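Local coordinates for protein esterase LipW (PDB 3QH4) that probably acts as an esterase, a mycobacterial hydrolase of the alpha/beta-hydrolase fold with strict substrate selectivity, at residues 83-87 against 153-157. Numbering follows the deposited sequence.
Sequences TPAPV and LGFDA
Strand 85-87, the start of a central strand in the mixed sheet of an alpha/beta hydrolase, runs parallel to the short strand 155-156. One parallel bridge sets the register: A85 faces F155 with CA atoms 4.6 Å apart, and A85 makes two backbone hydrogen bonds to the residues on either side of F155, A85 N to G154 O (2.9 Å, 174°) and D156 N to A85 O (2.7 Å, 170°). A cis peptide precedes P84, whose CA lies 3.4 Å from G154 O in a CA-H...O contact. G154 (phi/psi 83/31) closes helix 150-153 with a Schellman motif; at these angles a CB would jam against the preceding carbonyl O and clash with T83 CG2, 3.6 Å from G154 CA. The chain turns a corner at A157, after which strand 160-165 pairs with strand 85-91, backbone hydrogen bonds joining V87 to R159 and A161. A85 and F155 (chi1 m) project to the same sheet face. D156 (chi1 t) instead directs its carboxylate to R159 in a salt bridge, while P84 CB packs 4.2 Å from D156 CB. V87 (chi1 p) lays a methyl over one ring face in a CH-pi contact: V87 CG2 stands 3.9 Å from the F155 ring centroid, 6° off its normal.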
# COMPACT_ATOMS: atom_id res chain seq x y z
N THR A 83 -9.94 -19.13 13.45
CA THR A 83 -9.40 -18.51 14.65
C THR A 83 -8.44 -19.48 15.35
O THR A 83 -8.67 -20.70 15.33
CB THR A 83 -10.53 -18.08 15.63
OG1 THR A 83 -11.35 -19.22 15.91
CG2 THR A 83 -11.43 -17.01 15.01
N PRO A 84 -7.34 -18.97 15.93
CA PRO A 84 -6.83 -17.59 15.83
C PRO A 84 -5.99 -17.47 14.57
O PRO A 84 -5.07 -18.26 14.34
CB PRO A 84 -5.95 -17.44 17.09
CG PRO A 84 -6.05 -18.73 17.84
CD PRO A 84 -6.50 -19.76 16.84
N ALA A 85 -6.33 -16.50 13.73
CA ALA A 85 -5.76 -16.35 12.41
C ALA A 85 -4.56 -15.40 12.47
O ALA A 85 -4.61 -14.38 13.18
CB ALA A 85 -6.83 -15.81 11.47
N PRO A 86 -3.48 -15.72 11.72
CA PRO A 86 -2.42 -14.71 11.55
C PRO A 86 -3.06 -13.50 10.86
O PRO A 86 -4.05 -13.65 10.17
CB PRO A 86 -1.42 -15.40 10.62
CG PRO A 86 -2.19 -16.46 9.93
CD PRO A 86 -3.28 -16.89 10.85
N VAL A 87 -2.51 -12.31 11.07
CA VAL A 87 -3.25 -11.11 10.66
C VAL A 87 -2.32 -10.08 10.05
O VAL A 87 -1.18 -9.91 10.51
CB VAL A 87 -4.04 -10.50 11.88
CG1 VAL A 87 -3.12 -10.15 13.05
CG2 VAL A 87 -4.87 -9.26 11.45
N LEU A 153 -11.23 -10.70 18.62
CA LEU A 153 -11.31 -10.60 17.15
C LEU A 153 -10.91 -11.87 16.39
O LEU A 153 -11.18 -12.01 15.19
CB LEU A 153 -10.49 -9.39 16.66
CG LEU A 153 -10.96 -8.01 17.11
CD1 LEU A 153 -9.90 -6.96 16.77
CD2 LEU A 153 -12.33 -7.64 16.52
N GLY A 154 -10.28 -12.83 17.09
CA GLY A 154 -9.88 -14.09 16.46
C GLY A 154 -8.55 -14.04 15.71
O GLY A 154 -8.36 -14.74 14.72
N PHE A 155 -7.64 -13.19 16.20
CA PHE A 155 -6.30 -13.06 15.61
C PHE A 155 -5.20 -13.66 16.48
O PHE A 155 -5.30 -13.67 17.70
CB PHE A 155 -5.94 -11.58 15.39
CG PHE A 155 -6.96 -10.81 14.59
CD1 PHE A 155 -7.72 -11.42 13.61
CD2 PHE A 155 -7.13 -9.43 14.81
CE1 PHE A 155 -8.66 -10.69 12.86
CE2 PHE A 155 -8.07 -8.70 14.09
CZ PHE A 155 -8.83 -9.32 13.11
N ASP A 156 -4.15 -14.14 15.84
CA ASP A 156 -2.91 -14.51 16.51
C ASP A 156 -1.93 -13.32 16.47
O ASP A 156 -1.27 -13.06 15.46
CB ASP A 156 -2.30 -15.75 15.85
CG ASP A 156 -1.04 -16.24 16.56
OD1 ASP A 156 -0.63 -15.63 17.59
OD2 ASP A 156 -0.46 -17.25 16.11
N ALA A 157 -1.84 -12.59 17.58
CA ALA A 157 -0.94 -11.42 17.65
C ALA A 157 0.54 -11.76 17.52
O ALA A 157 1.34 -10.87 17.22
CB ALA A 157 -1.21 -10.64 18.94